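Local atomic coordinates of inositol 2-dehydrogenase (Sinorhizobium meliloti, PDB entry 4HKT), a protein that catalyses the NAD+-dependent oxidation of myo-inositol to scyllo-inosose (2-keto-myo-inositol), the first step of myo-inositol breakdown. Residues Thr71-His76 and Glu93-Leu98; Glu145-Thr150 and Lys222-Ser227; Gly166-Asp171 and Asp210-Ile215; Asp237-Val242 and Ala251-Pro256. One frame throughout, in Å; residues are numbered along the deposited sequence.

Contact 1 of 4, residues Thr71-His76 and Glu93-Leu98; sequences TPTDTH and EKPIDL. With EDO (1,2-ethanediol), chain C.
His76 and Pro95 carry the polar part of this contact. ND1 of His76 donates to the carbonyl O of Pro95 at 2.6 Å, with an N-H...O angle of 161°; the acceptor lies in the ring plane and the donor sits nearly along the C=O axis. The other ring nitrogen is also engaged, His76 NE2 bonding to Thr71 O at 2.7 Å, from above that carbonyl's plane. Chi1 of -69° puts CG beside the backbone N, and chi2 sets the ring so that its CE1 edge meets Lys94 O in plane. A water lies within hydrogen-bonding distance of Thr73 O (2.9 Å) and Asp97 OD1 (2.7 Å), with more acceptors around it than it has protons.

The apolar part centres on Thr73. Its CG2, anti to the backbone N, presses on Pro95 CG at 3.5 Å, tighter than a usual carbon contact, and reaches Leu98 CG at 4.0 Å. One face of the His76 ring is covered by Thr73 CA, 3.8 Å above its centre.

Both loops follow parallel strands of the Rossmann domain, 66-69 and 89-93, and the peptide before Pro95 is cis. Beyond the contact, Lys94 NZ bonds to Asp171 O and Glu93 OE2 to His18. Both imidazole nitrogens face backbone carbonyl oxygens, which is consistent with a doubly protonated ring binding one loop to the next.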
loop_
_atom_site.group_PDB
_atom_site.type_symbol
_atom_site.label_atom_id
_atom_site.label_comp_id
_atom_site.label_asym_id
_atom_site.label_seq_id
_atom_site.Cartn_x
_atom_site.Cartn_y
_atom_site.Cartn_z
ATOM N N THR B 71 -1.757 7.122 -38.801
ATOM C CA THR B 71 -0.629 7.187 -39.723
ATOM C C THR B 71 0.475 8.062 -39.125
ATOM O O THR B 71 0.306 8.641 -38.059
ATOM C CB THR B 71 -1.090 7.764 -41.076
ATOM O OG1 THR B 71 -1.882 8.925 -40.828
ATOM C CG2 THR B 71 -1.911 6.741 -41.860
ATOM N N PRO B 72 1.605 8.188 -39.817
ATOM C CA PRO B 72 2.641 9.062 -39.282
ATOM C C PRO B 72 2.170 10.499 -39.069
ATOM O O PRO B 72 1.290 10.977 -39.782
ATOM C CB PRO B 72 3.699 9.038 -40.377
ATOM C CG PRO B 72 3.548 7.686 -40.988
ATOM C CD PRO B 72 2.064 7.477 -41.023
ATOM N N THR B 73 2.809 11.173 -38.116
ATOM C CA THR B 73 2.462 12.533 -37.707
ATOM C C THR B 73 2.396 13.552 -38.842
ATOM O O THR B 73 1.499 14.374 -38.853
ATOM C CB THR B 73 3.476 13.029 -36.683
ATOM O OG1 THR B 73 3.377 12.233 -35.501
ATOM C CG2 THR B 73 3.274 14.510 -36.372
ATOM N N ASP B 74 3.341 13.491 -39.793
ATOM C CA ASP B 74 3.326 14.402 -40.946
ATOM C C ASP B 74 2.140 14.282 -41.921
ATOM O O ASP B 74 1.999 15.131 -42.772
ATOM C CB ASP B 74 4.671 14.372 -41.706
ATOM C CG ASP B 74 4.947 13.042 -42.404
ATOM O OD1 ASP B 74 4.075 12.164 -42.471
ATOM O OD2 ASP B 74 6.062 12.888 -42.931
ATOM N N THR B 75 1.277 13.277 -41.750
ATOM C CA THR B 75 0.049 13.136 -42.539
ATOM C C THR B 75 -1.238 13.568 -41.829
ATOM O O THR B 75 -2.273 13.698 -42.460
ATOM C CB THR B 75 -0.148 11.677 -42.948
ATOM O OG1 THR B 75 -0.279 10.859 -41.771
ATOM C CG2 THR B 75 1.063 11.187 -43.799
ATOM N N HIS B 76 -1.161 13.829 -40.525
ATOM C CA HIS B 76 -2.355 14.128 -39.730
ATOM C C HIS B 76 -3.187 15.287 -40.214
ATOM O O HIS B 76 -4.391 15.118 -40.432
ATOM C CB HIS B 76 -1.989 14.258 -38.247
ATOM C CG HIS B 76 -1.578 12.948 -37.653
ATOM N ND1 HIS B 76 -1.341 12.762 -36.304
ATOM C CD2 HIS B 76 -1.376 11.742 -38.243
ATOM C CE1 HIS B 76 -1.000 11.504 -36.093
ATOM N NE2 HIS B 76 -1.019 10.864 -37.255
ATOM N N GLU B 93 -5.011 10.390 -33.781
ATOM C CA GLU B 93 -3.920 10.304 -32.811
ATOM C C GLU B 93 -3.117 11.628 -32.745
ATOM O O GLU B 93 -2.994 12.351 -33.735
ATOM C CB GLU B 93 -2.989 9.155 -33.134
ATOM C CG GLU B 93 -3.416 7.826 -32.527
ATOM C CD GLU B 93 -3.369 7.830 -30.995
ATOM O OE1 GLU B 93 -2.494 8.511 -30.416
ATOM O OE2 GLU B 93 -4.249 7.195 -30.380
ATOM N N LYS B 94 -2.587 11.925 -31.569
ATOM C CA LYS B 94 -1.781 13.109 -31.394
ATOM C C LYS B 94 -0.622 13.034 -32.367
ATOM O O LYS B 94 -0.180 11.942 -32.705
ATOM C CB LYS B 94 -1.238 13.198 -29.974
ATOM C CG LYS B 94 -0.072 12.270 -29.749
ATOM C CD LYS B 94 0.737 12.665 -28.555
ATOM C CE LYS B 94 1.864 11.687 -28.366
ATOM N NZ LYS B 94 2.971 12.012 -29.284
ATOM N N PRO B 95 -0.134 14.186 -32.834
ATOM C CA PRO B 95 -0.707 15.520 -32.724
ATOM C C PRO B 95 -1.549 15.787 -33.978
ATOM O O PRO B 95 -1.604 14.960 -34.882
ATOM C CB PRO B 95 0.527 16.423 -32.750
ATOM C CG PRO B 95 1.457 15.714 -33.655
ATOM C CD PRO B 95 1.198 14.237 -33.465
ATOM N N ILE B 96 -2.193 16.936 -34.028
ATOM C CA ILE B 96 -2.813 17.395 -35.258
ATOM C C ILE B 96 -1.700 17.736 -36.229
ATOM O O ILE B 96 -1.727 17.361 -37.411
ATOM C CB ILE B 96 -3.708 18.596 -35.003
ATOM C CG1 ILE B 96 -4.953 18.132 -34.219
ATOM C CG2 ILE B 96 -4.169 19.193 -36.324
ATOM C CD1 ILE B 96 -5.742 19.242 -33.602
ATOM N N ASP B 97 -0.716 18.470 -35.715
ATOM C CA ASP B 97 0.507 18.786 -36.457
ATOM C C ASP B 97 1.516 19.285 -35.451
ATOM O O ASP B 97 1.150 19.681 -34.352
ATOM C CB ASP B 97 0.275 19.847 -37.534
ATOM C CG ASP B 97 1.430 19.930 -38.531
ATOM O OD1 ASP B 97 1.518 19.039 -39.384
ATOM O OD2 ASP B 97 2.237 20.890 -38.447
ATOM N N LEU B 98 2.793 19.259 -35.793
ATOM C CA LEU B 98 3.781 19.848 -34.904
ATOM C C LEU B 98 3.845 21.361 -34.986
ATOM O O LEU B 98 4.477 21.992 -34.130
ATOM C CB LEU B 98 5.164 19.217 -35.127
ATOM C CG LEU B 98 5.152 17.727 -34.817
ATOM C CD1 LEU B 98 6.461 17.063 -35.223
ATOM C CD2 LEU B 98 4.868 17.452 -33.356
HETATM C C1 EDO C . 7.601 21.792 -34.077
HETATM O O1 EDO C . 7.077 22.589 -35.125
HETATM C C2 EDO C . 8.356 20.572 -34.603
HETATM O O2 EDO C . 9.753 20.759 -34.399
HETATM O O HOH W 1 0.181 16.743 -40.007
#

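Contact 2 of 4, residues Glu145-Thr150 and Lys222-Ser227; sequences EMVTIT and KQAIIS
Val147 and Ala224 face each other at the middle of two neighbouring parallel strands, their CB atoms 3.9 Å apart. The first shell is backbone: five hydrogen bonds alternate between the strands, from Gln223 N to Glu145 O, Val147 N to Gln223 O at 2.8 Å, Ile225 N to Val147 O, Ile149 N to Ile225 O, and Ser227 N to Ile149 O at 2.9 Å. The short segments run 13° from parallel, and CA-H...O contacts fill in between the N-H bonds, such as Met146 CA to Gln223 O at 3.2 Å.

Side chains in register pair on each face. On the face of Val147 and Ile149, Ile149 and Ile226 lie side by side and point the same way, with CD1 of Ile149 4.1 Å from CG1 of Ile226; their CG1 atoms leave in the same direction, chi1 being -65° for Ile149 and -67° for Ile226. The other face carries selenomethionine Met146 beside Gln223, whose OE1 is 4.1 Å from CE of Met146.

Further out, the two faces meet different surroundings. Helix 168-184 covers the first through Leu183, Asp176 and Phe177. The second packs on the second subunit, where Ser213 and Thr194 of that subunit bond to Gln223 OE1, and its Arg231 forms a salt bridge with Glu145. At Glu145 and Met146, both opposite His243, the strand has a classic beta bulge. The chemistry thus divides by face: toward the helix the strands offer hydrocarbon, though they touch Asp176 there, and toward the partner subunit apolar contacts mix with hydrogen bonds.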
loop_
_atom_site.group_PDB
_atom_site.type_symbol
_atom_site.label_atom_id
_atom_site.label_comp_id
_atom_site.label_asym_id
_atom_site.label_seq_id
_atom_site.Cartn_x
_atom_site.Cartn_y
_atom_site.Cartn_z
ATOM N N GLU B 145 -5.363 23.413 -5.961
ATOM C CA GLU B 145 -4.222 24.301 -5.709
ATOM C C GLU B 145 -2.919 23.879 -6.494
ATOM O O GLU B 145 -2.320 24.676 -7.204
ATOM C CB GLU B 145 -3.962 24.341 -4.201
ATOM C CG GLU B 145 -5.073 25.107 -3.475
ATOM C CD GLU B 145 -5.024 25.089 -1.955
ATOM O OE1 GLU B 145 -4.114 24.490 -1.281
ATOM O OE2 GLU B 145 -6.009 25.690 -1.428
HETATM N N MSE B 146 -2.481 22.629 -6.340
HETATM C CA MSE B 146 -1.159 22.224 -6.861
HETATM C C MSE B 146 -1.277 20.825 -7.424
HETATM O O MSE B 146 -1.773 19.935 -6.757
HETATM C CB MSE B 146 -0.128 22.264 -5.733
HETATM C CG MSE B 146 -0.080 23.666 -5.116
HETATM SE SE MSE B 146 1.327 23.818 -3.779
HETATM C CE MSE B 146 2.750 23.894 -5.127
ATOM N N VAL B 147 -0.852 20.645 -8.662
ATOM C CA VAL B 147 -0.945 19.381 -9.391
ATOM C C VAL B 147 0.465 18.874 -9.584
ATOM O O VAL B 147 1.375 19.666 -9.855
ATOM C CB VAL B 147 -1.576 19.613 -10.784
ATOM C CG1 VAL B 147 -1.474 18.373 -11.673
ATOM C CG2 VAL B 147 -3.010 20.060 -10.616
ATOM N N THR B 148 0.669 17.572 -9.430
ATOM C CA THR B 148 1.946 16.949 -9.723
ATOM C C THR B 148 1.708 15.734 -10.641
ATOM O O THR B 148 0.822 14.867 -10.387
ATOM C CB THR B 148 2.710 16.500 -8.455
ATOM O OG1 THR B 148 2.685 17.536 -7.473
ATOM C CG2 THR B 148 4.190 16.198 -8.774
ATOM N N ILE B 149 2.456 15.719 -11.722
ATOM C CA ILE B 149 2.297 14.734 -12.811
ATOM C C ILE B 149 3.673 14.181 -13.071
ATOM O O ILE B 149 4.601 14.940 -13.342
ATOM C CB ILE B 149 1.743 15.374 -14.092
ATOM C CG1 ILE B 149 0.342 15.892 -13.893
ATOM C CG2 ILE B 149 1.735 14.399 -15.289
ATOM C CD1 ILE B 149 -0.106 16.815 -14.998
ATOM N N THR B 150 3.801 12.860 -12.993
ATOM C CA THR B 150 5.023 12.172 -13.283
ATOM C C THR B 150 4.783 11.132 -14.353
ATOM O O THR B 150 3.935 10.228 -14.177
ATOM C CB THR B 150 5.546 11.470 -12.052
ATOM O OG1 THR B 150 5.722 12.451 -11.021
ATOM C CG2 THR B 150 6.895 10.779 -12.356
ATOM N N LYS B 222 -2.765 28.798 -9.426
ATOM C CA LYS B 222 -2.678 27.354 -9.335
ATOM C C LYS B 222 -1.476 26.876 -10.159
ATOM O O LYS B 222 -1.195 27.457 -11.204
ATOM C CB LYS B 222 -3.926 26.662 -9.846
ATOM C CG LYS B 222 -5.205 27.039 -9.173
ATOM C CD LYS B 222 -6.393 26.468 -9.941
ATOM C CE LYS B 222 -7.695 26.488 -9.124
ATOM N NZ LYS B 222 -8.320 27.812 -9.033
ATOM N N GLN B 223 -0.766 25.878 -9.636
ATOM C CA GLN B 223 0.455 25.367 -10.243
ATOM C C GLN B 223 0.448 23.863 -10.534
ATOM O O GLN B 223 -0.028 23.049 -9.718
ATOM C CB GLN B 223 1.617 25.693 -9.342
ATOM C CG GLN B 223 1.876 27.189 -9.157
ATOM C CD GLN B 223 2.484 27.484 -7.803
ATOM O OE1 GLN B 223 3.585 27.066 -7.532
ATOM N NE2 GLN B 223 1.762 28.191 -6.948
ATOM N N ALA B 224 1.035 23.505 -11.679
ATOM C CA ALA B 224 1.194 22.116 -12.078
ATOM C C ALA B 224 2.652 21.887 -12.365
ATOM O O ALA B 224 3.242 22.604 -13.109
ATOM C CB ALA B 224 0.368 21.790 -13.316
ATOM N N ILE B 225 3.217 20.895 -11.707
ATOM C CA ILE B 225 4.548 20.485 -11.942
ATOM C C ILE B 225 4.495 19.188 -12.728
ATOM O O ILE B 225 3.743 18.261 -12.388
ATOM C CB ILE B 225 5.232 20.180 -10.609
ATOM C CG1 ILE B 225 5.254 21.388 -9.705
ATOM C CG2 ILE B 225 6.661 19.756 -10.830
ATOM C CD1 ILE B 225 5.820 21.089 -8.320
ATOM N N ILE B 226 5.326 19.096 -13.748
ATOM C CA ILE B 226 5.361 17.911 -14.578
ATOM C C ILE B 226 6.814 17.446 -14.611
ATOM O O ILE B 226 7.737 18.238 -14.845
ATOM C CB ILE B 226 4.922 18.176 -16.016
ATOM C CG1 ILE B 226 3.468 18.548 -16.103
ATOM C CG2 ILE B 226 5.225 16.953 -16.893
ATOM C CD1 ILE B 226 3.198 19.354 -17.357
ATOM N N SER B 227 6.999 16.158 -14.395
ATOM C CA SER B 227 8.314 15.489 -14.497
ATOM C C SER B 227 8.246 14.390 -15.580
ATOM O O SER B 227 7.342 13.565 -15.547
ATOM C CB SER B 227 8.576 14.825 -13.151
ATOM O OG SER B 227 9.801 14.181 -13.076
#

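Contact 3 of 4, residues Gly166-Asp171 and Asp210-Ile215; sequences GGIFRD and DSVSVI. With EDO (1,2-ethanediol), chain X.
The Phe169 ring has CG2 of Ile168 over one face, 4.2 Å above the plane and offset toward the rim, while Val212 and Val214 approach it obliquely. CZ of Phe169 lies 3.6 Å from CG1 of Val212, and CE1 of Phe169 is 3.8 Å from CG2 of Val214, which places the outer end of the ring against two inward-facing valines. The guanidinium of Arg170 has Gly166 at its edge: NH1 donates to Gly166 O at 2.9 Å, nearly in the guanidinium plane, tying the Arg170 side chain back to the residue before the N-cap.

Ile168 meets the strand tip to tip with Val212, CG2 to CG1 at 3.7 Å. Its CG1 is anti to the backbone N (chi1 -173°) and, with chi2 also extended (167°), CD1 of Ile168 lies 3.8 Å from C of Asp210. Asp171 points elsewhere: OD1 bonds to Tyr161 and OD2 makes a salt bridge with Arg230. An alanine at Asp171 would probably leave the Arg230 charge without this mate and the Tyr161 hydroxyl without its carboxylate partner.

Gly167 is at the N-cap position of helix 168-184, and the first turn packs on strand 211-218 through Ile168 and Phe169. Helix 305-324 packs on Phe169 through Ala318, Val319 and Val322, and strand 188-196 adjoins the valines, so the ring sits where two helices meet the large mixed sheet.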
loop_
_atom_site.group_PDB
_atom_site.type_symbol
_atom_site.label_atom_id
_atom_site.label_comp_id
_atom_site.label_asym_id
_atom_site.label_seq_id
_atom_site.Cartn_x
_atom_site.Cartn_y
_atom_site.Cartn_z
ATOM N N GLY B 166 9.328 16.189 -33.225
ATOM C CA GLY B 166 9.224 17.505 -32.660
ATOM C C GLY B 166 9.843 17.713 -31.271
ATOM O O GLY B 166 9.704 18.805 -30.685
ATOM N N GLY B 167 10.469 16.671 -30.737
ATOM C CA GLY B 167 11.181 16.737 -29.474
ATOM C C GLY B 167 10.304 16.345 -28.310
ATOM O O GLY B 167 9.082 16.200 -28.455
ATOM N N ILE B 168 10.956 16.110 -27.168
ATOM C CA ILE B 168 10.306 15.463 -26.047
ATOM C C ILE B 168 9.056 16.223 -25.584
ATOM O O ILE B 168 8.031 15.599 -25.232
ATOM C CB ILE B 168 11.292 15.252 -24.874
ATOM C CG1 ILE B 168 10.651 14.430 -23.769
ATOM C CG2 ILE B 168 11.737 16.597 -24.276
ATOM C CD1 ILE B 168 11.665 13.940 -22.771
ATOM N N PHE B 169 9.083 17.551 -25.650
ATOM C CA PHE B 169 7.919 18.330 -25.169
ATOM C C PHE B 169 6.713 18.133 -26.057
ATOM O O PHE B 169 5.600 17.990 -25.568
ATOM C CB PHE B 169 8.267 19.792 -25.059
ATOM C CG PHE B 169 9.279 20.089 -23.966
ATOM C CD1 PHE B 169 8.966 19.831 -22.632
ATOM C CD2 PHE B 169 10.513 20.645 -24.266
ATOM C CE1 PHE B 169 9.866 20.115 -21.626
ATOM C CE2 PHE B 169 11.429 20.920 -23.260
ATOM C CZ PHE B 169 11.100 20.660 -21.932
ATOM N N ARG B 170 6.946 18.114 -27.371
ATOM C CA ARG B 170 5.876 17.899 -28.347
ATOM C C ARG B 170 5.435 16.448 -28.437
ATOM O O ARG B 170 4.282 16.174 -28.744
ATOM C CB ARG B 170 6.276 18.445 -29.719
ATOM C CG ARG B 170 6.618 19.923 -29.679
ATOM C CD ARG B 170 6.700 20.561 -31.066
ATOM N NE ARG B 170 7.083 21.977 -31.032
ATOM C CZ ARG B 170 8.322 22.449 -31.008
ATOM N NH1 ARG B 170 9.353 21.627 -31.002
ATOM N NH2 ARG B 170 8.528 23.778 -30.979
ATOM N N ASP B 171 6.337 15.521 -28.148
ATOM C CA ASP B 171 6.076 14.105 -28.385
ATOM C C ASP B 171 5.607 13.366 -27.147
ATOM O O ASP B 171 4.748 12.471 -27.258
ATOM C CB ASP B 171 7.289 13.384 -28.958
ATOM C CG ASP B 171 7.012 11.903 -29.245
ATOM O OD1 ASP B 171 6.262 11.643 -30.196
ATOM O OD2 ASP B 171 7.538 11.004 -28.543
ATOM N N ASP B 210 16.093 14.251 -22.967
ATOM C CA ASP B 210 15.455 13.027 -22.462
ATOM C C ASP B 210 14.921 13.060 -21.034
ATOM O O ASP B 210 14.297 12.090 -20.585
ATOM C CB ASP B 210 16.388 11.824 -22.662
ATOM C CG ASP B 210 17.671 11.919 -21.834
ATOM O OD1 ASP B 210 17.648 12.442 -20.667
ATOM O OD2 ASP B 210 18.724 11.449 -22.369
ATOM N N SER B 211 15.156 14.159 -20.327
ATOM C CA SER B 211 14.774 14.327 -18.935
ATOM C C SER B 211 14.384 15.798 -18.731
ATOM O O SER B 211 15.215 16.708 -18.922
ATOM C CB SER B 211 15.950 13.995 -18.023
ATOM O OG SER B 211 16.428 12.683 -18.275
ATOM N N VAL B 212 13.101 16.045 -18.385
ATOM C CA VAL B 212 12.575 17.407 -18.377
ATOM C C VAL B 212 11.651 17.602 -17.180
ATOM O O VAL B 212 10.999 16.657 -16.706
ATOM C CB VAL B 212 11.830 17.792 -19.683
ATOM C CG1 VAL B 212 12.727 17.665 -20.892
ATOM C CG2 VAL B 212 10.601 16.943 -19.923
ATOM N N SER B 213 11.572 18.846 -16.745
ATOM C CA SER B 213 10.764 19.267 -15.623
ATOM C C SER B 213 10.066 20.561 -16.066
ATOM O O SER B 213 10.684 21.430 -16.696
ATOM C CB SER B 213 11.627 19.570 -14.428
ATOM O OG SER B 213 12.442 18.501 -14.035
ATOM N N VAL B 214 8.770 20.672 -15.770
ATOM C CA VAL B 214 7.982 21.843 -16.192
ATOM C C VAL B 214 7.093 22.328 -15.045
ATOM O O VAL B 214 6.617 21.534 -14.297
ATOM C CB VAL B 214 7.093 21.528 -17.386
ATOM C CG1 VAL B 214 6.452 22.806 -17.905
ATOM C CG2 VAL B 214 7.874 20.893 -18.519
ATOM N N ILE B 215 6.947 23.631 -14.892
ATOM C CA ILE B 215 5.943 24.225 -14.032
ATOM C C ILE B 215 5.019 25.098 -14.883
ATOM O O ILE B 215 5.486 26.000 -15.599
ATOM C CB ILE B 215 6.525 25.134 -12.933
ATOM C CG1 ILE B 215 7.575 24.437 -12.102
ATOM C CG2 ILE B 215 5.385 25.632 -12.036
ATOM C CD1 ILE B 215 8.447 25.431 -11.316
HETATM C C1 EDO X . 6.529 8.203 -27.210
HETATM O O1 EDO X . 6.899 8.623 -28.523
HETATM C C2 EDO X . 5.836 9.316 -26.416
HETATM O O2 EDO X . 5.977 9.055 -25.018
#

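Contact 4 of 4, residues Asp237-Val242 and Ala251-Pro256; sequences DQRIEV and AENQRP. With EDO (1,2-ethanediol), chain R; EDO (1,2-ethanediol), chain D.
The outermost strand pair of the mixed sheet within this chain, 237-244 with 248-251, is continued here by the side chain of Asn253. One antiparallel hydrogen-bonded pair remains, Ile240 with Ala251, and Ala251 N donates to Ile240 O at 3.1 Å. Beyond it the Asn253 amide takes over. Its OD1 accepts from Gln238 N at 2.7 Å, an almost straight bond (171°) in the carbonyl plane, while its ND2 donates to Asp237 OD1 at 2.8 Å.

That nitrogen reaches Asp237 from 57° above the carboxylate plane, the two side chains crossing at about a right angle. Asp237 OD1 also accepts from Arg239 NE at 2.8 Å, on its syn lone pair, and Arg239 NH2 donates to Asp237 OD2, making a two-nitrogen side-on salt bridge. An alanine at Asp237 would probably leave Asn253 ND2 without this acceptor and the Arg239 guanidinium less firmly fixed in its rotation.

A water donates to Gln238 O and Glu252 O, and an ethanediol takes bonds from Asn253 N and from Asn253 ND2, the latter bond to O1 at 2.6 Å. Across the interfaces, Arg239 has a second carboxylate partner in Glu241 of the second subunit, and Ala251 pairs with a strand of the third, extending the sheet. The Asp237-Arg239 ion pair would probably polarise the Asn253 amide, which carries on the link after the Ile240-Ala251 pair.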
loop_
_atom_site.group_PDB
_atom_site.type_symbol
_atom_site.label_atom_id
_atom_site.label_comp_id
_atom_site.label_asym_id
_atom_site.label_seq_id
_atom_site.Cartn_x
_atom_site.Cartn_y
_atom_site.Cartn_z
ATOM N N ASP B 237 5.600 4.558 -15.940
ATOM C CA ASP B 237 5.221 5.317 -14.748
ATOM C C ASP B 237 4.246 6.407 -15.136
ATOM O O ASP B 237 4.554 7.221 -15.948
ATOM C CB ASP B 237 6.496 5.901 -14.104
ATOM C CG ASP B 237 6.273 6.450 -12.700
ATOM O OD1 ASP B 237 5.102 6.543 -12.217
ATOM O OD2 ASP B 237 7.304 6.806 -12.088
ATOM N N GLN B 238 3.040 6.372 -14.598
ATOM C CA GLN B 238 1.991 7.286 -14.990
ATOM C C GLN B 238 1.229 7.688 -13.745
ATOM O O GLN B 238 0.229 7.068 -13.391
ATOM C CB GLN B 238 1.003 6.625 -15.986
ATOM C CG GLN B 238 1.596 6.133 -17.301
ATOM C CD GLN B 238 1.776 7.257 -18.268
ATOM O OE1 GLN B 238 0.851 7.622 -18.988
ATOM N NE2 GLN B 238 2.977 7.810 -18.315
ATOM N N ARG B 239 1.701 8.726 -13.063
ATOM C CA ARG B 239 1.049 9.187 -11.835
ATOM C C ARG B 239 0.520 10.590 -11.943
ATOM O O ARG B 239 1.089 11.426 -12.626
ATOM C CB ARG B 239 2.017 9.126 -10.688
ATOM C CG ARG B 239 2.200 7.719 -10.163
ATOM C CD ARG B 239 3.300 7.769 -9.128
ATOM N NE ARG B 239 4.621 7.785 -9.729
ATOM C CZ ARG B 239 5.705 8.343 -9.178
ATOM N NH1 ARG B 239 5.622 9.003 -8.040
ATOM N NH2 ARG B 239 6.884 8.253 -9.783
ATOM N N ILE B 240 -0.593 10.837 -11.266
ATOM C CA ILE B 240 -1.113 12.182 -11.137
ATOM C C ILE B 240 -1.535 12.366 -9.682
ATOM O O ILE B 240 -1.955 11.416 -8.982
ATOM C CB ILE B 240 -2.287 12.484 -12.073
ATOM C CG1 ILE B 240 -3.478 11.529 -11.783
ATOM C CG2 ILE B 240 -1.861 12.373 -13.530
ATOM C CD1 ILE B 240 -4.763 11.951 -12.469
ATOM N N GLU B 241 -1.415 13.597 -9.252
ATOM C CA GLU B 241 -1.765 13.986 -7.895
ATOM C C GLU B 241 -2.268 15.405 -7.900
ATOM O O GLU B 241 -1.705 16.275 -8.614
ATOM C CB GLU B 241 -0.553 13.831 -6.979
ATOM C CG GLU B 241 -0.915 14.209 -5.542
ATOM C CD GLU B 241 0.254 14.236 -4.571
ATOM O OE1 GLU B 241 1.410 14.032 -4.974
ATOM O OE2 GLU B 241 -0.025 14.459 -3.367
ATOM N N VAL B 242 -3.317 15.674 -7.111
ATOM C CA VAL B 242 -3.905 16.989 -7.046
ATOM C C VAL B 242 -4.173 17.370 -5.577
ATOM O O VAL B 242 -4.952 16.692 -4.865
ATOM C CB VAL B 242 -5.212 17.080 -7.841
ATOM C CG1 VAL B 242 -5.718 18.513 -7.812
ATOM C CG2 VAL B 242 -5.018 16.607 -9.268
ATOM N N ALA B 251 -3.948 9.160 -8.321
ATOM C CA ALA B 251 -4.101 7.849 -8.907
ATOM C C ALA B 251 -2.733 7.216 -8.891
ATOM O O ALA B 251 -1.761 7.798 -9.384
ATOM C CB ALA B 251 -4.619 7.914 -10.315
ATOM N N GLU B 252 -2.684 6.035 -8.285
ATOM C CA GLU B 252 -1.475 5.221 -8.220
ATOM C C GLU B 252 -1.186 4.560 -9.573
ATOM O O GLU B 252 -2.055 4.480 -10.460
ATOM C CB GLU B 252 -1.608 4.148 -7.109
ATOM C CG GLU B 252 -2.559 3.013 -7.496
ATOM C CD GLU B 252 -3.049 2.164 -6.318
ATOM O OE1 GLU B 252 -3.432 2.727 -5.265
ATOM O OE2 GLU B 252 -3.123 0.919 -6.490
ATOM N N ASN B 253 0.045 4.083 -9.715
ATOM C CA ASN B 253 0.428 3.343 -10.910
ATOM C C ASN B 253 -0.350 2.030 -11.026
ATOM O O ASN B 253 -0.678 1.408 -10.028
ATOM C CB ASN B 253 1.898 3.027 -10.873
ATOM C CG ASN B 253 2.732 4.129 -11.489
ATOM O OD1 ASN B 253 2.385 4.687 -12.539
ATOM N ND2 ASN B 253 3.850 4.414 -10.871
ATOM N N GLN B 254 -0.549 1.603 -12.258
ATOM C CA GLN B 254 -1.130 0.307 -12.560
ATOM C C GLN B 254 -0.045 -0.686 -12.968
ATOM O O GLN B 254 0.971 -0.336 -13.589
ATOM C CB GLN B 254 -2.153 0.470 -13.705
ATOM C CG GLN B 254 -3.396 1.237 -13.310
ATOM C CD GLN B 254 -4.251 0.429 -12.364
ATOM O OE1 GLN B 254 -4.493 -0.755 -12.612
ATOM N NE2 GLN B 254 -4.693 1.044 -11.265
ATOM N N ARG B 255 -0.281 -1.947 -12.640
ATOM C CA ARG B 255 0.584 -3.035 -13.111
ATOM C C ARG B 255 -0.361 -4.181 -13.579
ATOM O O ARG B 255 -1.513 -4.241 -13.119
ATOM C CB ARG B 255 1.481 -3.468 -11.964
ATOM C CG ARG B 255 0.710 -3.769 -10.685
ATOM C CD ARG B 255 1.603 -4.382 -9.626
ATOM N NE ARG B 255 2.780 -3.573 -9.299
ATOM C CZ ARG B 255 2.798 -2.460 -8.554
ATOM N NH1 ARG B 255 1.685 -1.935 -8.039
ATOM N NH2 ARG B 255 3.962 -1.831 -8.354
ATOM N N PRO B 256 0.100 -5.069 -14.475
ATOM C CA PRO B 256 -0.819 -6.080 -15.067
ATOM C C PRO B 256 -1.307 -7.139 -14.056
ATOM O O PRO B 256 -2.441 -7.612 -14.149
ATOM C CB PRO B 256 0.013 -6.742 -16.162
ATOM C CG PRO B 256 1.424 -6.254 -15.998
ATOM C CD PRO B 256 1.423 -5.039 -15.122
HETATM C C1 EDO R . 3.503 3.419 -7.631
HETATM O O1 EDO R . 4.544 3.467 -8.523
HETATM C C2 EDO R . 2.830 4.750 -7.778
HETATM O O2 EDO R . 1.522 4.622 -7.320
HETATM C C1 EDO D . -3.511 10.672 -1.715
HETATM O O1 EDO D . -2.465 9.691 -1.651
HETATM C C2 EDO D . -2.963 11.985 -2.280
HETATM O O2 EDO D . -2.079 12.627 -1.349
HETATM O O HOH W 2 -1.542 4.983 -13.295
#

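How the contacts relate
Contact 1 comes first along the chain and lies within the Rossmann-fold domain, whereas contacts 2 and 3 fall within the C-terminal domain, with contact 3 nested in the loop that contact 2 closes; contact 4 follows. Contacts 2, 3 and 4 share the mixed sheet: strand 223-229 neighbours 211-218 on one side, while strand 144-152 neighbours 237-244 on the other. Their centres are 14 to 19 Å apart, and all three touch the second subunit. Contact 1 is about 27 Å, centre to centre, from contacts 2 and 4, but meets contact 3 through a Lys94-Asp171 salt bridge and Leu98 packing, thereby joining the nucleotide-binding fold to the domain whose sheet touches the second subunit.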